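Local coordinates for glutamine amidotransferase domain-containing protein (Thermotoga maritima, PDB 1O1Y), which probably releases ammonia from glutamine for transfer to an acceptor, as a type-1 glutamine amidotransferase whose own acceptor substrate is not established, at residues A[14-19]-A[59-64]; A[30-35]-A[224-229]; A[135-140]-A[230-235]. One frame throughout, in Å; residues are numbered along the deposited sequence.

Contact 1 of 3, residues A[14-19]-A[59-64]; sequences RVLAIR and SLVVLL. With SO4 (sulfate ion), chain D; SO4 (sulfate ion), chain B.
Ile18 has CG2 anti to its backbone N (chi1 -55°) and Leu63 has CG anti to its own (chi1 -177°); Leu63 CD1, beyond that CG, comes 3.4 Å from Ile18 CG2, tighter than usual for two methyl groups. Ile18 CD1 reaches back to Val61 CG1 at 3.7 Å. Leu16 lies alongside Val61 on this side of the sheet, which helix 78-92 covers. On the other side Val15 CG1 touches Leu60 CD2 and Val62 CG2, each at 4.0 Å, under helix 28-35. The backbones run parallel and in register. Leu16 and Ile18 each use both N-H and C=O: their N-H groups give to Leu60 O and Val62 O, while Val62 N gives to Leu16 O at 2.7 Å and Leu64 N to Ile18 O at 3.0 Å. Arg14 turns its guanidinium away from Ser59. Its NH1 and NH2 grip two oxygens of one sulfate and NH2 also bonds a second, both probably from the crystallisation liquor; NH1 also forms a salt bridge with Asp41. Strand 14-18 thus sits between 39-43 and 60-63, with helices on both faces, the three-layer alpha/beta sandwich of the flavodoxin-like fold found in type-1 amidotransferases.

Contact 2 of 3, residues A[30-35]-A[224-229]; sequences EDIFRE and VLKGLL
The helical segments 30-35 and 224-229 cross at -55°, their axes 11.0 Å apart at closest approach, a wide spacing that side chains must bridge, and Ile32 and Lys226 are the closest residues along the two backbones. Lys226 does most of the bridging. Its CG is anti to the backbone N (chi1 -168°) and the chain stays extended beyond it, sliding past Ile32 in the opposite direction, with CE 3.9 Å from Ile32 CG1. At the far end NZ meets Glu35 tip to tip, giving a salt bridge of 2.9 Å to OE2 on the syn lone pair of that oxygen. A water accepts from Lys226 NZ and donates to Asp31 OD2, so the second acid is reached through solvent; the direct partner of Asp31 is Arg191. Beneath the charged layer Ile32 CD1 packs against Leu229, 3.8 Å from CG and 3.9 Å from CD2. Glu35 OE1 pairs with Arg230, one turn further along the long helix. The contact is therefore greasy on its buried side and ionic toward the surface: Glu35 is shared by two basic residues, and the ammonium group, with a carboxylate and a water as partners, is likely to stay protonated.

Contact 3 of 3, residues A[135-140]-A[230-235]; sequences KFFREF and RSLLER. With SO4 (sulfate ion), chain F.
Leu232 is the bump of this contact, and the hollow it fills is built by the rings of Phe137 and Phe140 and by CB and the carbonyl of Phe136. Its CG is anti to the backbone N (chi1 176°), and beyond it CD1 sits over one face of the Phe137 ring, 3.9 Å from the centroid and displaced toward the rim, a CH-pi contact. The same methyl touches Phe136 CB at 3.7 Å, while Leu232 CB lies at the edge of the Phe140 ring. Phe140 presents a face to Phe137 CD1, which stands over its centre, so the two rings wall the hollow together. Phe136 puts its own ring edge toward the carbonyl oxygen of Arg235.

Outside this apolar plug, Arg235 meets the loop with Arg138 CB over one face of its guanidinium. In the conformer modelled here Glu139 OE2 and OE1 face NE and NH2 in a salt bridge whose two bonds are weak and bent; as Glu139 has a second conformer, the detail is doubtful. Arg235 NH1 gives to O4 of a sulfate at 2.8 Å, and NH2 to O1. Arg138, whose NH2 is held by the carbonyl of Asp133, gives NH1 to the same ion, probably from the crystallisation liquor. An alanine in place of Arg235 would probably leave the Glu139 carboxylate without this basic partner, lose two sulfate bonds and open a gap beside Arg138 CB.

The loop, between strands 125-130 and 143-150, packs on helix 211-237, where Phe140 rests on Leu228. Phe136 and Phe137 also pack on Val180 of strand 179-182, and Phe137 meets Phe164 edge to face.

Contacts 2 and 3 use successive turns of helix 211-237 and have centres about 11 Å apart; contact 1 lies in the sheet, about 15 Å from contact 2 and 17 Å from contact 3, centre to centre. Along the chain the first segments of contacts 1 and 2 come early, before contact 1 closes at 59-64; residues 135-140 follow, and the long helix closes contacts 2 and 3 near the C terminus. The helices pack on the sheet: Phe33 of helix 28-35 on Val15, and Leu233 of the long helix on Leu60. The C-terminal helix thus ties the parallel half of the sheet to the loop from its antiparallel half.

Contact 1 of 3, residues A[14-19]-A[59-64]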
loop_
_atom_site.group_PDB
_atom_site.type_symbol
_atom_site.label_atom_id
_atom_site.label_comp_id
_atom_site.label_asym_id
_atom_site.label_seq_id
_atom_site.Cartn_x
_atom_site.Cartn_y
_atom_site.Cartn_z
ATOM N N ARG A 14 -5.767 13.124 11.264
ATOM C CA ARG A 14 -4.843 13.593 10.221
ATOM C C ARG A 14 -3.992 12.422 9.751
ATOM O O ARG A 14 -3.451 11.674 10.552
ATOM C CB ARG A 14 -3.941 14.724 10.746
ATOM C CG ARG A 14 -3.051 15.376 9.675
ATOM C CD ARG A 14 -2.160 16.497 10.203
ATOM N NE ARG A 14 -2.926 17.708 10.485
ATOM C CZ ARG A 14 -3.289 18.619 9.571
ATOM N NH1 ARG A 14 -2.910 18.520 8.282
ATOM N NH2 ARG A 14 -4.020 19.646 9.953
ATOM N N VAL A 15 -3.858 12.274 8.433
ATOM C CA VAL A 15 -3.128 11.200 7.829
ATOM C C VAL A 15 -1.835 11.773 7.201
ATOM O O VAL A 15 -1.868 12.865 6.605
ATOM C CB VAL A 15 -3.934 10.527 6.721
ATOM C CG1 VAL A 15 -3.181 9.321 6.138
ATOM C CG2 VAL A 15 -5.290 10.044 7.232
ATOM N N LEU A 16 -0.739 11.056 7.358
ATOM C CA LEU A 16 0.505 11.293 6.630
ATOM C C LEU A 16 0.572 10.307 5.476
ATOM O O LEU A 16 0.583 9.070 5.671
ATOM C CB LEU A 16 1.712 11.032 7.536
ATOM C CG LEU A 16 3.065 11.279 6.893
ATOM C CD1 LEU A 16 3.221 12.740 6.445
ATOM C CD2 LEU A 16 4.187 10.918 7.872
ATOM N N ALA A 17 0.716 10.850 4.288
ATOM C CA ALA A 17 0.792 10.059 3.058
ATOM C C ALA A 17 2.205 10.214 2.444
ATOM O O ALA A 17 2.527 11.228 1.839
ATOM C CB ALA A 17 -0.280 10.508 2.067
ATOM N N ILE A 18 3.028 9.193 2.626
ATOM C CA ILE A 18 4.395 9.192 2.142
ATOM C C ILE A 18 4.383 8.602 0.717
ATOM O O ILE A 18 4.066 7.444 0.499
ATOM C CB ILE A 18 5.339 8.395 3.056
ATOM C CG1 ILE A 18 5.254 8.922 4.505
ATOM C CG2 ILE A 18 6.775 8.450 2.530
ATOM C CD1 ILE A 18 6.013 8.035 5.528
ATOM N N ARG A 19 4.720 9.453 -0.222
ATOM C CA ARG A 19 4.565 9.192 -1.645
ATOM C C ARG A 19 5.904 9.193 -2.403
ATOM O O ARG A 19 6.723 10.098 -2.269
ATOM C CB ARG A 19 3.638 10.242 -2.239
ATOM C CG ARG A 19 3.407 10.039 -3.793
ATOM C CD ARG A 19 2.288 10.869 -4.363
ATOM N NE ARG A 19 2.544 12.305 -4.162
ATOM C CZ ARG A 19 1.710 13.289 -4.489
ATOM N NH1 ARG A 19 0.624 13.049 -5.213
ATOM N NH2 ARG A 19 2.002 14.541 -4.166
ATOM N N SER A 59 -2.611 10.470 12.937
ATOM C CA SER A 59 -3.370 9.301 13.409
ATOM C C SER A 59 -3.154 8.029 12.608
ATOM O O SER A 59 -3.555 6.919 13.045
ATOM C CB SER A 59 -4.870 9.622 13.335
ATOM O OG SER A 59 -5.162 10.753 14.099
ATOM N N LEU A 60 -2.585 8.197 11.410
ATOM C CA LEU A 60 -2.359 7.130 10.477
ATOM C C LEU A 60 -1.260 7.604 9.536
ATOM O O LEU A 60 -1.233 8.755 9.121
ATOM C CB LEU A 60 -3.623 6.857 9.656
ATOM C CG LEU A 60 -3.514 5.923 8.472
ATOM C CD1 LEU A 60 -3.216 4.491 8.902
ATOM C CD2 LEU A 60 -4.836 5.998 7.636
ATOM N N VAL A 61 -0.387 6.687 9.198
ATOM C CA VAL A 61 0.621 6.909 8.191
ATOM C C VAL A 61 0.422 5.897 7.105
ATOM O O VAL A 61 0.377 4.691 7.366
ATOM C CB VAL A 61 2.047 6.788 8.767
ATOM C CG1 VAL A 61 3.102 6.982 7.619
ATOM C CG2 VAL A 61 2.255 7.803 9.886
ATOM N N VAL A 62 0.373 6.375 5.872
ATOM C CA VAL A 62 0.299 5.490 4.710
ATOM C C VAL A 62 1.592 5.627 3.909
ATOM O O VAL A 62 1.974 6.724 3.547
ATOM C CB VAL A 62 -0.887 5.881 3.824
ATOM C CG1 VAL A 62 -0.993 4.978 2.583
ATOM C CG2 VAL A 62 -2.182 5.813 4.583
ATOM N N LEU A 63 2.256 4.505 3.672
ATOM C CA LEU A 63 3.447 4.479 2.839
ATOM C C LEU A 63 3.129 3.804 1.504
ATOM O O LEU A 63 2.861 2.622 1.444
ATOM C CB LEU A 63 4.555 3.753 3.559
ATOM C CG LEU A 63 5.919 3.683 2.848
ATOM C CD1 LEU A 63 6.478 5.065 2.634
ATOM C CD2 LEU A 63 6.914 2.852 3.620
ATOM N N LEU A 64 3.116 4.611 0.462
ATOM C CA LEU A 64 2.671 4.194 -0.858
ATOM C C LEU A 64 3.761 3.445 -1.659
ATOM O O LEU A 64 4.892 3.282 -1.197
ATOM C CB LEU A 64 2.157 5.409 -1.631
ATOM C CG LEU A 64 0.926 6.063 -0.971
ATOM C CD1 LEU A 64 0.743 7.484 -1.462
ATOM C CD2 LEU A 64 -0.312 5.196 -1.174
HETATM S S SO4 D . -4.758 21.424 6.722
HETATM O O1 SO4 D . -6.084 21.051 6.258
HETATM O O2 SO4 D . -3.879 20.322 6.365
HETATM O O3 SO4 D . -4.814 21.664 8.157
HETATM O O4 SO4 D . -4.243 22.617 6.082
HETATM S S SO4 B . -6.480 18.610 12.388
HETATM O O1 SO4 B . -7.001 19.079 11.097
HETATM O O2 SO4 B . -6.513 17.134 12.367
HETATM O O3 SO4 B . -7.293 19.173 13.460
HETATM O O4 SO4 B . -5.130 19.138 12.580
HETATM O O HOH W 1 -4.356 13.232 14.030
#

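Contact 2 of 3, residues A[30-35]-A[224-229]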
loop_
_atom_site.group_PDB
_atom_site.type_symbol
_atom_site.label_atom_id
_atom_site.label_comp_id
_atom_site.label_asym_id
_atom_site.label_seq_id
_atom_site.Cartn_x
_atom_site.Cartn_y
_atom_site.Cartn_z
ATOM N N GLU A 30 -7.928 9.192 -1.053
ATOM C CA GLU A 30 -8.160 10.646 -1.043
ATOM C C GLU A 30 -9.665 11.013 -0.966
ATOM O O GLU A 30 -10.070 11.917 -0.222
ATOM C CB GLU A 30 -7.536 11.302 -2.283
ATOM C CG GLU A 30 -7.094 12.700 -2.055
ATOM C CD GLU A 30 -6.298 13.210 -3.241
ATOM O OE1 GLU A 30 -5.092 12.896 -3.372
ATOM O OE2 GLU A 30 -6.918 13.883 -4.056
ATOM N N ASP A 31 -10.461 10.327 -1.767
ATOM C CA ASP A 31 -11.888 10.477 -1.791
ATOM C C ASP A 31 -12.487 10.135 -0.409
ATOM O O ASP A 31 -13.366 10.848 0.093
ATOM C CB ASP A 31 -12.491 9.545 -2.837
ATOM C CG ASP A 31 -11.982 9.850 -4.263
ATOM O OD1 ASP A 31 -11.862 11.052 -4.604
ATOM O OD2 ASP A 31 -11.735 8.948 -5.078
ATOM N N ILE A 32 -12.015 9.040 0.163
ATOM C CA ILE A 32 -12.477 8.642 1.488
ATOM C C ILE A 32 -12.099 9.656 2.549
ATOM O O ILE A 32 -12.922 10.003 3.395
ATOM C CB ILE A 32 -11.987 7.266 1.851
ATOM C CG1 ILE A 32 -12.588 6.229 0.917
ATOM C CG2 ILE A 32 -12.330 6.968 3.325
ATOM C CD1 ILE A 32 -11.939 4.883 1.007
ATOM N N PHE A 33 -10.869 10.147 2.513
ATOM C CA PHE A 33 -10.427 11.124 3.514
ATOM C C PHE A 33 -11.251 12.358 3.370
ATOM O O PHE A 33 -11.685 12.961 4.358
ATOM C CB PHE A 33 -8.938 11.460 3.332
ATOM C CG PHE A 33 -7.987 10.331 3.564
ATOM C CD1 PHE A 33 -8.370 9.083 4.077
ATOM C CD2 PHE A 33 -6.636 10.533 3.257
ATOM C CE1 PHE A 33 -7.441 8.049 4.235
ATOM C CE2 PHE A 33 -5.707 9.503 3.439
ATOM C CZ PHE A 33 -6.093 8.270 3.933
ATOM N N ARG A 34 -11.500 12.774 2.125
ATOM C CA ARG A 34 -12.319 13.944 1.926
ATOM C C ARG A 34 -13.777 13.763 2.431
ATOM O O ARG A 34 -14.338 14.677 3.025
ATOM C CB ARG A 34 -12.309 14.396 0.446
ATOM C CG ARG A 34 -11.007 15.109 0.090
ATOM C CD ARG A 34 -10.926 15.596 -1.376
ATOM N NE ARG A 34 -9.537 15.930 -1.781
ATOM C CZ ARG A 34 -8.885 17.050 -1.425
ATOM N NH1 ARG A 34 -9.462 17.963 -0.644
ATOM N NH2 ARG A 34 -7.648 17.268 -1.856
ATOM N N GLU A 35 -14.350 12.609 2.144
ATOM C CA GLU A 35 -15.713 12.242 2.571
ATOM C C GLU A 35 -15.836 12.357 4.083
ATOM O O GLU A 35 -16.848 12.821 4.577
ATOM C CB GLU A 35 -16.015 10.823 2.107
ATOM C CG GLU A 35 -16.366 10.827 0.619
ATOM C CD GLU A 35 -16.258 9.482 -0.092
ATOM O OE1 GLU A 35 -16.349 8.441 0.590
ATOM O OE2 GLU A 35 -16.114 9.487 -1.366
ATOM N N VAL A 224 -16.930 -2.205 -4.630
ATOM C CA VAL A 224 -16.634 -3.200 -3.612
ATOM C C VAL A 224 -15.310 -2.866 -2.933
ATOM O O VAL A 224 -15.243 -2.876 -1.708
ATOM C CB VAL A 224 -16.582 -4.624 -4.172
ATOM C CG1 VAL A 224 -16.005 -5.615 -3.186
ATOM C CG2 VAL A 224 -17.955 -5.078 -4.555
ATOM N N LEU A 225 -14.298 -2.521 -3.729
ATOM C CA LEU A 225 -12.990 -2.240 -3.168
ATOM C C LEU A 225 -13.043 -0.978 -2.291
ATOM O O LEU A 225 -12.454 -0.967 -1.219
ATOM C CB LEU A 225 -11.956 -2.133 -4.245
ATOM C CG LEU A 225 -11.546 -3.476 -4.873
ATOM C CD1 LEU A 225 -10.541 -3.223 -5.954
ATOM C CD2 LEU A 225 -11.034 -4.438 -3.849
ATOM N N LYS A 226 -13.748 0.056 -2.728
ATOM C CA LYS A 226 -13.848 1.268 -1.931
ATOM C C LYS A 226 -14.506 0.999 -0.583
ATOM O O LYS A 226 -14.092 1.562 0.438
ATOM C CB LYS A 226 -14.605 2.367 -2.655
ATOM C CG LYS A 226 -14.471 3.708 -1.985
ATOM C CD LYS A 226 -15.191 4.759 -2.779
ATOM C CE LYS A 226 -14.975 6.133 -2.228
ATOM N NZ LYS A 226 -15.721 7.147 -3.033
ATOM N N GLY A 227 -15.542 0.177 -0.575
ATOM C CA GLY A 227 -16.217 -0.170 0.649
ATOM C C GLY A 227 -15.298 -0.905 1.631
ATOM O O GLY A 227 -15.310 -0.618 2.846
ATOM N N LEU A 228 -14.510 -1.846 1.129
ATOM C CA LEU A 228 -13.549 -2.574 1.967
ATOM C C LEU A 228 -12.429 -1.658 2.511
ATOM O O LEU A 228 -12.049 -1.736 3.674
ATOM C CB LEU A 228 -12.954 -3.722 1.191
ATOM C CG LEU A 228 -13.932 -4.846 0.800
ATOM C CD1 LEU A 228 -13.243 -5.850 -0.109
ATOM C CD2 LEU A 228 -14.469 -5.510 1.995
ATOM N N LEU A 229 -11.967 -0.776 1.660
ATOM C CA LEU A 229 -10.932 0.188 1.994
ATOM C C LEU A 229 -11.448 1.124 3.124
ATOM O O LEU A 229 -10.720 1.403 4.091
ATOM C CB LEU A 229 -10.552 0.946 0.735
ATOM C CG LEU A 229 -9.457 2.018 0.838
ATOM C CD1 LEU A 229 -8.183 1.526 1.531
ATOM C CD2 LEU A 229 -9.144 2.593 -0.572
HETATM O O HOH W 2 -13.819 7.051 -5.179
#

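Contact 3 of 3, residues A[135-140]-A[230-235]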
loop_
_atom_site.group_PDB
_atom_site.type_symbol
_atom_site.label_atom_id
_atom_site.label_comp_id
_atom_site.label_asym_id
_atom_site.label_seq_id
_atom_site.Cartn_x
_atom_site.Cartn_y
_atom_site.Cartn_z
ATOM N N LYS A 135 -8.809 -8.538 12.945
ATOM C CA LYS A 135 -9.922 -7.610 13.053
ATOM C C LYS A 135 -9.931 -6.502 11.999
ATOM O O LYS A 135 -11.008 -6.061 11.597
ATOM C CB LYS A 135 -9.925 -6.962 14.442
ATOM C CG LYS A 135 -8.741 -6.023 14.717
ATOM C CD LYS A 135 -8.848 -5.422 16.151
ATOM C CE LYS A 135 -7.650 -4.542 16.470
ATOM N NZ LYS A 135 -7.815 -3.931 17.839
ATOM N N PHE A 136 -8.765 -6.048 11.568
ATOM C CA PHE A 136 -8.707 -4.942 10.608
ATOM C C PHE A 136 -9.378 -5.322 9.290
ATOM O O PHE A 136 -9.841 -4.458 8.573
ATOM C CB PHE A 136 -7.267 -4.504 10.300
ATOM C CG PHE A 136 -6.573 -3.867 11.454
ATOM C CD1 PHE A 136 -7.232 -2.936 12.258
ATOM C CD2 PHE A 136 -5.254 -4.176 11.749
ATOM C CE1 PHE A 136 -6.610 -2.322 13.317
ATOM C CE2 PHE A 136 -4.620 -3.555 12.849
ATOM C CZ PHE A 136 -5.302 -2.632 13.617
ATOM N N PHE A 137 -9.339 -6.622 8.977
ATOM C CA PHE A 137 -9.820 -7.152 7.702
ATOM C C PHE A 137 -11.086 -7.986 7.855
ATOM O O PHE A 137 -11.446 -8.728 6.952
ATOM C CB PHE A 137 -8.708 -7.945 7.029
ATOM C CG PHE A 137 -7.563 -7.073 6.604
ATOM C CD1 PHE A 137 -7.640 -6.356 5.446
ATOM C CD2 PHE A 137 -6.470 -6.866 7.437
ATOM C CE1 PHE A 137 -6.599 -5.540 5.031
ATOM C CE2 PHE A 137 -5.423 -6.025 7.013
ATOM C CZ PHE A 137 -5.493 -5.374 5.842
ATOM N N ARG A 138 -11.768 -7.855 8.984
ATOM C CA ARG A 138 -12.951 -8.645 9.242
ATOM C C ARG A 138 -14.031 -8.559 8.169
ATOM O O ARG A 138 -14.725 -9.547 7.889
ATOM C CB ARG A 138 -13.522 -8.284 10.610
ATOM C CG ARG A 138 -14.415 -9.334 11.258
ATOM C CD ARG A 138 -14.178 -9.495 12.819
ATOM N NE ARG A 138 -12.789 -9.868 13.225
ATOM C CZ ARG A 138 -12.271 -9.671 14.455
ATOM N NH1 ARG A 138 -12.975 -9.080 15.400
ATOM N NH2 ARG A 138 -11.033 -10.037 14.747
ATOM N N GLU A 139 -14.166 -7.409 7.515
ATOM C CA GLU A 139 -15.186 -7.246 6.483
ATOM C C GLU A 139 -14.760 -7.811 5.141
ATOM O O GLU A 139 -15.599 -7.890 4.218
ATOM C CB GLU A 139 -15.502 -5.769 6.264
ATOM C CG GLU A 139 -16.409 -5.197 7.329
ATOM C CD GLU A 139 -15.751 -5.128 8.686
ATOM O OE1 GLU A 139 -16.352 -5.634 9.665
ATOM O OE2 GLU A 139 -14.633 -4.558 8.766
ATOM N N PHE A 140 -13.487 -8.211 5.013
ATOM C CA PHE A 140 -12.963 -8.629 3.714
ATOM C C PHE A 140 -13.398 -10.069 3.451
ATOM O O PHE A 140 -13.474 -10.865 4.377
ATOM C CB PHE A 140 -11.431 -8.530 3.671
ATOM C CG PHE A 140 -10.898 -7.125 3.473
ATOM C CD1 PHE A 140 -11.189 -6.115 4.369
ATOM C CD2 PHE A 140 -10.038 -6.858 2.428
ATOM C CE1 PHE A 140 -10.681 -4.850 4.177
ATOM C CE2 PHE A 140 -9.519 -5.601 2.247
ATOM C CZ PHE A 140 -9.861 -4.578 3.116
ATOM N N ARG A 230 -12.690 1.582 3.007
ATOM C CA ARG A 230 -13.333 2.390 4.060
ATOM C C ARG A 230 -13.351 1.616 5.382
ATOM O O ARG A 230 -13.031 2.166 6.444
ATOM C CB ARG A 230 -14.784 2.713 3.763
ATOM C CG ARG A 230 -15.024 3.836 2.916
ATOM C CD ARG A 230 -16.518 4.149 2.814
ATOM N NE ARG A 230 -16.768 5.051 1.708
ATOM C CZ ARG A 230 -17.470 4.752 0.634
ATOM N NH1 ARG A 230 -17.942 3.522 0.447
ATOM N NH2 ARG A 230 -17.678 5.687 -0.276
ATOM N N SER A 231 -13.719 0.336 5.316
ATOM C CA SER A 231 -13.799 -0.486 6.521
ATOM C C SER A 231 -12.416 -0.589 7.161
ATOM O O SER A 231 -12.299 -0.497 8.387
ATOM C CB SER A 231 -14.360 -1.882 6.227
ATOM O OG SER A 231 -15.743 -1.758 5.891
ATOM N N LEU A 232 -11.421 -0.934 6.354
ATOM C CA LEU A 232 -10.040 -1.029 6.814
ATOM C C LEU A 232 -9.600 0.265 7.526
ATOM O O LEU A 232 -9.084 0.219 8.640
ATOM C CB LEU A 232 -9.087 -1.401 5.680
ATOM C CG LEU A 232 -7.583 -1.421 6.045
ATOM C CD1 LEU A 232 -7.322 -2.499 7.139
ATOM C CD2 LEU A 232 -6.810 -1.644 4.801
ATOM N N LEU A 233 -9.805 1.394 6.866
ATOM C CA LEU A 233 -9.349 2.678 7.381
ATOM C C LEU A 233 -10.051 3.031 8.669
ATOM O O LEU A 233 -9.403 3.451 9.629
ATOM C CB LEU A 233 -9.536 3.758 6.330
ATOM C CG LEU A 233 -8.641 3.659 5.102
ATOM C CD1 LEU A 233 -9.199 4.574 4.016
ATOM C CD2 LEU A 233 -7.171 3.966 5.374
ATOM N N GLU A 234 -11.363 2.796 8.736
ATOM C CA GLU A 234 -12.081 3.092 9.938
ATOM C C GLU A 234 -11.556 2.274 11.108
ATOM O O GLU A 234 -11.434 2.772 12.226
ATOM C CB GLU A 234 -13.583 2.842 9.745
ATOM C CG GLU A 234 -14.247 3.855 8.782
ATOM C CD GLU A 234 -15.652 3.415 8.344
ATOM O OE1 GLU A 234 -16.193 3.983 7.366
ATOM O OE2 GLU A 234 -16.217 2.525 9.008
ATOM N N ARG A 235 -11.292 1.010 10.859
ATOM C CA ARG A 235 -10.805 0.141 11.907
ATOM C C ARG A 235 -9.385 0.505 12.350
ATOM O O ARG A 235 -9.063 0.455 13.542
ATOM C CB ARG A 235 -10.873 -1.304 11.424
ATOM C CG ARG A 235 -12.234 -1.936 11.601
ATOM C CD ARG A 235 -12.377 -3.240 10.835
ATOM N NE ARG A 235 -13.734 -3.734 10.965
ATOM C CZ ARG A 235 -14.160 -4.530 11.931
ATOM N NH1 ARG A 235 -13.378 -4.904 12.927
ATOM N NH2 ARG A 235 -15.450 -4.859 11.951
HETATM S S SO4 F . -15.731 -6.804 15.217
HETATM O O1 SO4 F . -16.425 -6.703 13.992
HETATM O O2 SO4 F . -15.923 -8.173 15.681
HETATM O O3 SO4 F . -16.242 -5.981 16.270
HETATM O O4 SO4 F . -14.372 -6.483 15.006
#